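Local coordinates for protein high choriolytic enzyme 1 (Oryzias latipes, PDB 3VTG) that hydrolyses proteins of the inner layer of the fish egg envelope at hatching, as a zinc-dependent endopeptidase of the astacin family, at residues 109-114 and 133-138; 118-123 and 147-152; 153-158 and 167-172. All blocks are in the same frame, centred on the assembly; numbering follows the deposited sequence.

Contact 1: 109-114 and 133-138; sequences HEQTRS and YNFNKH. With ZN (zinc ion), chain B.
A single backbone carbonyl, Asn134 O, is linked through a water to the zinc ligand His109 and directly to the side-chain amide of Gln111. Water 1 lies at the ring edge of His109, accepts from ND1 at 2.7 Å and donates to Asn134 O, while Gln111 gives NE2 to the same oxygen at 3.3 Å (N-H...O 151°), tilted from the carbonyl plane. The Gln111 chain bends at chi2 (-83°) to bring its amide there; its OE1 accepts from Tyr155 N. Further along, Thr112 lies against the other loop: CG2 comes within 3.2 Å of Asn136 O, OG1 approaches CD2 of the His138 ring, and Thr112 O takes a nearly straight bond from His138 N (2.8 Å). OG1 itself donates to a lone pair of His109 O, which also receives Thr112 N, closing the short 3-10 turn that follows His109. At the far end Lys137 runs its CG and CD past Arg113 O and Ser114 O, with its ammonium held mainly by Asp117. His109 NE2 binds zinc at 2.0 Å, alongside His99, His103 and waters 3 and 4. With ND1 donating to water 1, NE2 is left as the metal-binding nitrogen, and the water link would restrain rotation of the ring.

Contact 2: 118-123 and 147-152; sequences SYVRIN and YDYSSI
Tyr119 and Tyr147 lie with their rings almost parallel, planes 3° apart, yet slid so far along each other that the rings barely overlap. Each ring instead receives the other's beta carbon. Tyr147 CB sits over the middle of the Tyr119 ring, 3.4 Å from its centroid, and Tyr119 CB stands over one face of the Tyr147 ring, 3.7 Å from its centroid and displaced toward the rim. This reciprocal CH-pi pair arises because the two side chains run past one another in opposite directions, with Tyr147 CG anti to its backbone N (chi1 -164°). Tightness continues at Val120, whose CG1 meets Tyr147 OH at 3.4 Å and the CE1 edge of Tyr149, while CG2 also touches Tyr147 OH; that buried hydroxyl lies beside His154 as well. Tyr149 reaches in with its tip: OH donates to a lone pair of Tyr119 O at 2.7 Å, with the acceptor near the plane of the Tyr149 ring.

The outer side is looser and wetter. Tyr119 is partly exposed, and its OH is linked to Tyr147 N through water 5, which lies 2.6 Å from the hydroxyl and accepts from the amide. Tyr149 itself belongs to a type I beta turn running from Asp148 to Ser151. Asp148 OD1 takes both Ser150 OG, on the syn side, and Ser150 N, from above the carboxylate plane, while OD2 is bonded to Ser186.

Tyr147 and Tyr149 thus place the Asx turn of Asp148 and Ser150 N beside the start of strand 120-122, which pairs antiparallel with strand 169-171 in the astacin protease domain.

Contact 3: 153-158 and 167-172; sequences MHYGRD and DSITPI
The backbones come together where Arg157 O faces the start of strand 169-171, accepting Ile169 N at 3.3 Å in a nearly straight bond (167°) and Ser168 N in a shorter but weak, bent one. Asp167 CB also packs against this oxygen, at 3.2 Å, and Ser168 OG lies nearby but is bonded to Ala159 O. Arg157 and Asp167 extend side by side in the same direction. Their charges do not form a salt bridge: NH1 and OD2 are 4.2 Å apart, and the guanidinium and carboxylate planes are turned by 66°. Water 6 fills the link, donating to Asp167 OD2 at 2.7 Å and to Ile169 O, and accepting weakly from Arg157 NH1. The arginine bends at chi3 (60°) and crosses Pro171 at about a right angle, Arg157 NH1 lying 3.7 Å from Pro171 CD; NH1 is also bonded to Pro175 O. On the apolar side, Ile169 points its CD1 at Tyr155 CB, 3.6 Å away, and its CG2 toward the edge of the His154 ring. That ring is fixed by ND1 donating to a lone pair of Tyr155 O at 2.7 Å. The arrangement joins strand 169-171 to the chain that follows Met153, Arg157 by backbone bonds and His154 and Tyr155 by packing on Ile169. This region matches the Met-turn of the metzincins: Met153 packs against His99 and His103, and Tyr155 is the tyrosine that follows it in astacins.

Overall arrangement
The three contacts form one continuous body beside the zinc site. Contacts 2 and 3 have centres about 7 Å apart and share the antiparallel sheet, in which Arg121 N bonds Thr170 O at 2.8 Å and Asn123 N bonds Ser168 O at 2.8 Å. Contact 1 lies about 9 Å from contact 2 and 11 Å from contact 3, centre to centre. Glu110 joins it to both: OE2 meets Asp148 N at 2.7 Å, and its backbone N meets Met153 O at 3.0 Å. Contact 1 supplies one zinc ligand, His109; His99 and His103 come from helix 94-105. The Tyr155 side chain of contact 3 comes about 5 Å from the metal, whereas that of Tyr147 in contact 2 remains about 13 Å away.

Contact 1: 109-114 and 133-138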
loop_
_atom_site.group_PDB
_atom_site.type_symbol
_atom_site.label_atom_id
_atom_site.label_comp_id
_atom_site.label_asym_id
_atom_site.label_seq_id
_atom_site.Cartn_x
_atom_site.Cartn_y
_atom_site.Cartn_z
ATOM N N HIS A 109 4.934 -4.105 1.248
ATOM C CA HIS A 109 4.642 -5.177 0.298
ATOM C C HIS A 109 4.622 -6.522 0.958
ATOM O O HIS A 109 5.479 -6.829 1.794
ATOM C CB HIS A 109 5.627 -5.158 -0.862
ATOM C CG HIS A 109 5.550 -3.905 -1.698
ATOM N ND1 HIS A 109 6.640 -3.206 -2.057
ATOM C CD2 HIS A 109 4.456 -3.225 -2.220
ATOM C CE1 HIS A 109 6.265 -2.136 -2.778
ATOM N NE2 HIS A 109 4.926 -2.152 -2.881
ATOM N N GLU A 110 3.633 -7.332 0.584
ATOM C CA GLU A 110 3.413 -8.640 1.197
ATOM C C GLU A 110 4.641 -9.551 1.136
ATOM O O GLU A 110 4.956 -10.231 2.117
ATOM C CB GLU A 110 2.194 -9.330 0.572
ATOM C CG GLU A 110 1.660 -10.515 1.363
ATOM C CD GLU A 110 0.955 -10.117 2.651
ATOM O OE1 GLU A 110 0.929 -8.913 2.996
ATOM O OE2 GLU A 110 0.430 -11.023 3.326
ATOM N N GLN A 111 5.331 -9.551 -0.006
ATOM C CA GLN A 111 6.471 -10.445 -0.210
ATOM C C GLN A 111 7.677 -10.108 0.673
ATOM O O GLN A 111 8.642 -10.866 0.708
ATOM C CB GLN A 111 6.876 -10.519 -1.691
ATOM C CG GLN A 111 7.680 -9.335 -2.220
ATOM C CD GLN A 111 6.822 -8.149 -2.621
ATOM O OE1 GLN A 111 5.593 -8.241 -2.694
ATOM N NE2 GLN A 111 7.472 -7.021 -2.886
ATOM N N THR A 112 7.619 -8.982 1.381
ATOM C CA THR A 112 8.700 -8.588 2.290
ATOM C C THR A 112 8.406 -8.923 3.755
ATOM O O THR A 112 9.214 -8.622 4.632
ATOM C CB THR A 112 9.060 -7.091 2.165
ATOM O OG1 THR A 112 8.008 -6.283 2.707
ATOM C CG2 THR A 112 9.326 -6.709 0.713
ATOM N N ARG A 113 7.256 -9.544 4.019
ATOM C CA ARG A 113 6.917 -9.993 5.374
ATOM C C ARG A 113 8.015 -10.882 5.949
ATOM O O ARG A 113 8.677 -11.620 5.217
ATOM C CB ARG A 113 5.601 -10.767 5.374
ATOM C CG ARG A 113 4.345 -9.913 5.421
ATOM C CD ARG A 113 3.098 -10.779 5.313
ATOM N NE ARG A 113 3.007 -11.785 6.370
ATOM C CZ ARG A 113 2.103 -11.788 7.349
ATOM N NH1 ARG A 113 1.180 -10.834 7.431
ATOM N NH2 ARG A 113 2.123 -12.759 8.249
ATOM N N SER A 114 8.196 -10.817 7.264
ATOM C CA SER A 114 9.232 -11.591 7.943
ATOM C C SER A 114 9.095 -13.100 7.741
ATOM O O SER A 114 10.086 -13.823 7.820
ATOM C CB SER A 114 9.236 -11.270 9.435
ATOM O OG SER A 114 7.981 -11.580 10.009
ATOM N N TYR A 133 16.184 -4.711 -4.392
ATOM C CA TYR A 133 15.936 -4.249 -3.021
ATOM C C TYR A 133 14.454 -4.296 -2.635
ATOM O O TYR A 133 14.124 -4.418 -1.457
ATOM C CB TYR A 133 16.505 -2.839 -2.799
ATOM C CG TYR A 133 15.663 -1.737 -3.402
ATOM C CD1 TYR A 133 14.687 -1.082 -2.645
ATOM C CD2 TYR A 133 15.830 -1.355 -4.734
ATOM C CE1 TYR A 133 13.905 -0.081 -3.197
ATOM C CE2 TYR A 133 15.052 -0.355 -5.295
ATOM C CZ TYR A 133 14.093 0.279 -4.521
ATOM O OH TYR A 133 13.319 1.274 -5.072
ATOM N N ASN A 134 13.571 -4.200 -3.631
ATOM C CA ASN A 134 12.122 -4.266 -3.416
ATOM C C ASN A 134 11.654 -5.627 -2.902
ATOM O O ASN A 134 10.503 -5.783 -2.492
ATOM C CB ASN A 134 11.377 -3.939 -4.712
ATOM C CG ASN A 134 11.575 -2.505 -5.158
ATOM O OD1 ASN A 134 11.142 -1.565 -4.490
ATOM N ND2 ASN A 134 12.221 -2.332 -6.302
ATOM N N PHE A 135 12.556 -6.604 -2.928
ATOM C CA PHE A 135 12.246 -7.972 -2.526
ATOM C C PHE A 135 12.938 -8.351 -1.213
ATOM O O PHE A 135 12.838 -9.494 -0.765
ATOM C CB PHE A 135 12.635 -8.952 -3.642
ATOM C CG PHE A 135 11.935 -8.703 -4.955
ATOM C CD1 PHE A 135 10.844 -9.478 -5.336
ATOM C CD2 PHE A 135 12.373 -7.697 -5.816
ATOM C CE1 PHE A 135 10.202 -9.254 -6.546
ATOM C CE2 PHE A 135 11.732 -7.466 -7.027
ATOM C CZ PHE A 135 10.649 -8.249 -7.393
ATOM N N ASN A 136 13.644 -7.397 -0.607
ATOM C CA ASN A 136 14.300 -7.622 0.685
ATOM C C ASN A 136 13.298 -7.897 1.801
ATOM O O ASN A 136 12.296 -7.195 1.924
ATOM C CB ASN A 136 15.163 -6.418 1.071
ATOM C CG ASN A 136 16.383 -6.256 0.185
ATOM O OD1 ASN A 136 16.710 -7.126 -0.621
ATOM N ND2 ASN A 136 17.072 -5.130 0.341
ATOM N N LYS A 137 13.576 -8.922 2.602
ATOM C CA LYS A 137 12.752 -9.262 3.759
ATOM C C LYS A 137 12.872 -8.184 4.837
ATOM O O LYS A 137 13.969 -7.692 5.106
ATOM C CB LYS A 137 13.191 -10.614 4.322
ATOM C CG LYS A 137 12.288 -11.188 5.406
ATOM C CD LYS A 137 12.902 -12.430 6.036
ATOM C CE LYS A 137 12.949 -13.592 5.057
ATOM N NZ LYS A 137 13.659 -14.771 5.626
ATOM N N HIS A 138 11.743 -7.820 5.446
ATOM C CA HIS A 138 11.730 -6.833 6.529
ATOM C C HIS A 138 11.166 -7.399 7.798
ATOM O O HIS A 138 10.426 -8.384 7.780
ATOM C CB HIS A 138 10.947 -5.586 6.126
ATOM C CG HIS A 138 11.479 -4.901 4.892
ATOM N ND1 HIS A 138 12.787 -4.637 4.716
ATOM C CD2 HIS A 138 10.825 -4.418 3.762
ATOM C CE1 HIS A 138 12.963 -4.021 3.532
ATOM N NE2 HIS A 138 11.762 -3.889 2.948
HETATM ZN ZN ZN B . 3.806 -0.544 -3.445
HETATM O O HOH W 1 9.214 -3.703 -1.261
HETATM O O HOH W 2 10.696 -15.893 6.032
HETATM O O HOH W 3 3.991 1.371 -4.356
HETATM O O HOH W 4 4.230 -1.142 -5.631
#

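Contact 2: 118-123 and 147-152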
loop_
_atom_site.group_PDB
_atom_site.type_symbol
_atom_site.label_atom_id
_atom_site.label_comp_id
_atom_site.label_asym_id
_atom_site.label_seq_id
_atom_site.Cartn_x
_atom_site.Cartn_y
_atom_site.Cartn_z
ATOM N N SER A 118 8.271 -18.902 3.879
ATOM C CA SER A 118 7.377 -20.047 4.039
ATOM C C SER A 118 6.253 -20.066 2.994
ATOM O O SER A 118 5.442 -20.996 2.971
ATOM C CB SER A 118 6.781 -20.064 5.449
ATOM O OG SER A 118 7.802 -20.065 6.427
ATOM N N TYR A 119 6.211 -19.046 2.132
ATOM C CA TYR A 119 5.092 -18.856 1.195
ATOM C C TYR A 119 5.533 -18.551 -0.228
ATOM O O TYR A 119 4.830 -18.886 -1.180
ATOM C CB TYR A 119 4.137 -17.763 1.705
ATOM C CG TYR A 119 3.735 -17.998 3.139
ATOM C CD1 TYR A 119 2.639 -18.795 3.459
ATOM C CD2 TYR A 119 4.496 -17.476 4.180
ATOM C CE1 TYR A 119 2.296 -19.036 4.782
ATOM C CE2 TYR A 119 4.168 -17.714 5.503
ATOM C CZ TYR A 119 3.068 -18.494 5.798
ATOM O OH TYR A 119 2.758 -18.730 7.117
ATOM N N VAL A 120 6.688 -17.906 -0.368
ATOM C CA VAL A 120 7.225 -17.578 -1.689
ATOM C C VAL A 120 8.723 -17.828 -1.749
ATOM O O VAL A 120 9.412 -17.798 -0.724
ATOM C CB VAL A 120 6.934 -16.113 -2.120
ATOM C CG1 VAL A 120 5.437 -15.859 -2.278
ATOM C CG2 VAL A 120 7.569 -15.107 -1.165
ATOM N N ARG A 121 9.203 -18.089 -2.959
ATOM C CA ARG A 121 10.622 -18.090 -3.261
ATOM C C ARG A 121 10.919 -16.846 -4.092
ATOM O O ARG A 121 10.212 -16.553 -5.060
ATOM C CB ARG A 121 10.999 -19.359 -4.029
ATOM C CG ARG A 121 12.425 -19.374 -4.554
ATOM C CD ARG A 121 12.769 -20.686 -5.239
ATOM N NE ARG A 121 11.913 -21.005 -6.387
ATOM C CZ ARG A 121 11.139 -22.087 -6.475
ATOM N NH1 ARG A 121 11.095 -22.963 -5.480
ATOM N NH2 ARG A 121 10.405 -22.300 -7.561
ATOM N N ILE A 122 11.940 -16.098 -3.688
ATOM C CA ILE A 122 12.409 -14.958 -4.468
ATOM C C ILE A 122 13.495 -15.459 -5.413
ATOM O O ILE A 122 14.535 -15.960 -4.970
ATOM C CB ILE A 122 12.952 -13.816 -3.573
ATOM C CG1 ILE A 122 11.941 -13.419 -2.481
ATOM C CG2 ILE A 122 13.365 -12.617 -4.418
ATOM C CD1 ILE A 122 10.570 -12.984 -2.974
ATOM N N ASN A 123 13.243 -15.338 -6.714
ATOM C CA ASN A 123 14.202 -15.789 -7.719
ATOM C C ASN A 123 15.126 -14.644 -8.122
ATOM O O ASN A 123 14.931 -13.990 -9.156
ATOM C CB ASN A 123 13.481 -16.392 -8.924
ATOM C CG ASN A 123 12.441 -17.427 -8.523
ATOM O OD1 ASN A 123 12.734 -18.379 -7.795
ATOM N ND2 ASN A 123 11.217 -17.241 -8.995
ATOM N N TYR A 147 0.278 -14.660 6.106
ATOM C CA TYR A 147 0.697 -14.291 4.767
ATOM C C TYR A 147 -0.495 -14.448 3.827
ATOM O O TYR A 147 -1.182 -15.469 3.851
ATOM C CB TYR A 147 1.837 -15.196 4.317
ATOM C CG TYR A 147 2.594 -14.678 3.121
ATOM C CD1 TYR A 147 3.766 -13.945 3.283
ATOM C CD2 TYR A 147 2.141 -14.922 1.823
ATOM C CE1 TYR A 147 4.465 -13.464 2.190
ATOM C CE2 TYR A 147 2.834 -14.448 0.722
ATOM C CZ TYR A 147 3.995 -13.722 0.912
ATOM O OH TYR A 147 4.688 -13.248 -0.175
ATOM N N ASP A 148 -0.740 -13.427 3.013
ATOM C CA ASP A 148 -1.913 -13.392 2.146
ATOM C C ASP A 148 -1.513 -13.204 0.685
ATOM O O ASP A 148 -1.197 -12.091 0.256
ATOM C CB ASP A 148 -2.863 -12.277 2.605
ATOM C CG ASP A 148 -4.163 -12.227 1.811
ATOM O OD1 ASP A 148 -4.414 -13.103 0.953
ATOM O OD2 ASP A 148 -4.944 -11.285 2.062
ATOM N N TYR A 149 -1.540 -14.296 -0.079
ATOM C CA TYR A 149 -1.221 -14.244 -1.505
ATOM C C TYR A 149 -2.127 -13.269 -2.255
ATOM O O TYR A 149 -1.734 -12.713 -3.280
ATOM C CB TYR A 149 -1.389 -15.617 -2.147
ATOM C CG TYR A 149 -0.379 -16.678 -1.773
ATOM C CD1 TYR A 149 0.980 -16.525 -2.060
ATOM C CD2 TYR A 149 -0.797 -17.867 -1.181
ATOM C CE1 TYR A 149 1.894 -17.522 -1.746
ATOM C CE2 TYR A 149 0.104 -18.868 -0.867
ATOM C CZ TYR A 149 1.445 -18.690 -1.146
ATOM O OH TYR A 149 2.324 -19.701 -0.830
ATOM N N SER A 150 -3.345 -13.085 -1.743
ATOM C CA SER A 150 -4.357 -12.259 -2.403
ATOM C C SER A 150 -4.347 -10.792 -1.970
ATOM O O SER A 150 -5.212 -10.021 -2.388
ATOM C CB SER A 150 -5.755 -12.862 -2.210
ATOM O OG SER A 150 -6.283 -12.567 -0.927
ATOM N N SER A 151 -3.374 -10.408 -1.144
ATOM C CA SER A 151 -3.253 -9.024 -0.681
ATOM C C SER A 151 -3.023 -8.059 -1.835
ATOM O O SER A 151 -2.259 -8.348 -2.756
ATOM C CB SER A 151 -2.108 -8.880 0.321
ATOM O OG SER A 151 -1.858 -7.509 0.597
ATOM N N ILE A 152 -3.663 -6.895 -1.754
ATOM C CA ILE A 152 -3.449 -5.814 -2.717
ATOM C C ILE A 152 -2.004 -5.295 -2.642
ATOM O O ILE A 152 -1.568 -4.528 -3.499
ATOM C CB ILE A 152 -4.478 -4.676 -2.497
ATOM C CG1 ILE A 152 -4.714 -3.883 -3.794
ATOM C CG2 ILE A 152 -4.080 -3.788 -1.317
ATOM C CD1 ILE A 152 -5.837 -2.867 -3.703
HETATM O O HOH W 5 1.709 -16.498 7.884
#

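Contact 3: 153-158 and 167-172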
loop_
_atom_site.group_PDB
_atom_site.type_symbol
_atom_site.label_atom_id
_atom_site.label_comp_id
_atom_site.label_asym_id
_atom_site.label_seq_id
_atom_site.Cartn_x
_atom_site.Cartn_y
_atom_site.Cartn_z
ATOM N N MET A 153 -1.269 -5.737 -1.622
ATOM C CA MET A 153 0.122 -5.327 -1.417
ATOM C C MET A 153 1.152 -6.329 -1.950
ATOM O O MET A 153 2.354 -6.093 -1.849
ATOM C CB MET A 153 0.392 -5.056 0.071
ATOM C CG MET A 153 -0.563 -4.065 0.727
ATOM S SD MET A 153 -0.736 -2.499 -0.157
ATOM C CE MET A 153 0.857 -1.747 0.148
ATOM N N HIS A 154 0.685 -7.440 -2.513
ATOM C CA HIS A 154 1.587 -8.464 -3.036
ATOM C C HIS A 154 1.978 -8.167 -4.454
ATOM O O HIS A 154 1.117 -7.921 -5.294
ATOM C CB HIS A 154 0.929 -9.839 -2.962
ATOM C CG HIS A 154 1.914 -10.985 -2.897
ATOM N ND1 HIS A 154 2.811 -11.237 -3.872
ATOM C CD2 HIS A 154 2.117 -11.955 -1.918
ATOM C CE1 HIS A 154 3.553 -12.310 -3.528
ATOM N NE2 HIS A 154 3.126 -12.748 -2.336
ATOM N N TYR A 155 3.279 -8.191 -4.732
ATOM C CA TYR A 155 3.787 -8.099 -6.103
ATOM C C TYR A 155 3.279 -9.264 -6.956
ATOM O O TYR A 155 3.088 -10.380 -6.459
ATOM C CB TYR A 155 5.316 -8.162 -6.102
ATOM C CG TYR A 155 6.074 -6.861 -5.908
ATOM C CD1 TYR A 155 5.445 -5.689 -5.470
ATOM C CD2 TYR A 155 7.448 -6.821 -6.138
ATOM C CE1 TYR A 155 6.167 -4.516 -5.289
ATOM C CE2 TYR A 155 8.175 -5.660 -5.960
ATOM C CZ TYR A 155 7.534 -4.511 -5.538
ATOM O OH TYR A 155 8.268 -3.363 -5.364
ATOM N N GLY A 156 3.085 -9.005 -8.246
ATOM C CA GLY A 156 2.853 -10.074 -9.215
ATOM C C GLY A 156 4.115 -10.901 -9.411
ATOM O O GLY A 156 5.217 -10.465 -9.048
ATOM N N ARG A 157 3.960 -12.088 -9.993
ATOM C CA ARG A 157 5.074 -13.030 -10.150
ATOM C C ARG A 157 6.151 -12.537 -11.114
ATOM O O ARG A 157 7.285 -13.014 -11.071
ATOM C CB ARG A 157 4.568 -14.420 -10.572
ATOM C CG ARG A 157 3.970 -14.500 -11.972
ATOM C CD ARG A 157 3.336 -15.861 -12.241
ATOM N NE ARG A 157 2.249 -16.166 -11.308
ATOM C CZ ARG A 157 2.258 -17.163 -10.421
ATOM N NH1 ARG A 157 3.296 -17.986 -10.335
ATOM N NH2 ARG A 157 1.215 -17.342 -9.618
ATOM N N ASP A 158 5.782 -11.588 -11.972
ATOM C CA ASP A 158 6.686 -11.044 -12.980
ATOM C C ASP A 158 7.154 -9.620 -12.666
ATOM O O ASP A 158 7.735 -8.955 -13.520
ATOM C CB ASP A 158 6.037 -11.113 -14.373
ATOM C CG ASP A 158 4.711 -10.358 -14.455
ATOM O OD1 ASP A 158 4.157 -9.968 -13.404
ATOM O OD2 ASP A 158 4.212 -10.163 -15.587
ATOM N N ASP A 167 10.158 -15.678 -13.722
ATOM C CA ASP A 167 9.450 -14.974 -12.666
ATOM C C ASP A 167 10.358 -14.524 -11.528
ATOM O O ASP A 167 11.298 -15.223 -11.147
ATOM C CB ASP A 167 8.339 -15.869 -12.109
ATOM C CG ASP A 167 7.267 -16.201 -13.140
ATOM O OD1 ASP A 167 7.136 -15.481 -14.151
ATOM O OD2 ASP A 167 6.543 -17.190 -12.931
ATOM N N SER A 168 10.062 -13.349 -10.982
ATOM C CA SER A 168 10.778 -12.851 -9.814
ATOM C C SER A 168 10.327 -13.548 -8.531
ATOM O O SER A 168 11.119 -13.707 -7.602
ATOM C CB SER A 168 10.597 -11.342 -9.677
ATOM O OG SER A 168 9.229 -11.000 -9.559
ATOM N N ILE A 169 9.058 -13.955 -8.485
ATOM C CA ILE A 169 8.474 -14.590 -7.300
ATOM C C ILE A 169 7.734 -15.858 -7.702
ATOM O O ILE A 169 6.931 -15.843 -8.635
ATOM C CB ILE A 169 7.475 -13.653 -6.577
ATOM C CG1 ILE A 169 8.138 -12.325 -6.197
ATOM C CG2 ILE A 169 6.883 -14.333 -5.345
ATOM C CD1 ILE A 169 7.161 -11.255 -5.757
ATOM N N THR A 170 8.002 -16.948 -6.985
ATOM C CA THR A 170 7.265 -18.196 -7.171
ATOM C C THR A 170 6.636 -18.623 -5.851
ATOM O O THR A 170 7.353 -18.908 -4.896
ATOM C CB THR A 170 8.171 -19.339 -7.668
ATOM O OG1 THR A 170 8.892 -18.917 -8.832
ATOM C CG2 THR A 170 7.335 -20.580 -8.000
ATOM N N PRO A 171 5.292 -18.662 -5.787
ATOM C CA PRO A 171 4.639 -19.189 -4.588
ATOM C C PRO A 171 5.016 -20.651 -4.343
ATOM O O PRO A 171 5.148 -21.423 -5.296
ATOM C CB PRO A 171 3.148 -19.074 -4.921
ATOM C CG PRO A 171 3.074 -17.980 -5.932
ATOM C CD PRO A 171 4.312 -18.152 -6.762
ATOM N N ILE A 172 5.215 -21.002 -3.076
ATOM C CA ILE A 172 5.551 -22.373 -2.673
ATOM C C ILE A 172 4.592 -22.828 -1.568
ATOM O O ILE A 172 4.211 -22.018 -0.724
ATOM C CB ILE A 172 7.030 -22.509 -2.218
ATOM C CG1 ILE A 172 7.354 -21.552 -1.056
ATOM C CG2 ILE A 172 7.979 -22.292 -3.395
ATOM C CD1 ILE A 172 8.683 -21.813 -0.375
HETATM O O HOH W 6 6.045 -17.876 -10.371
#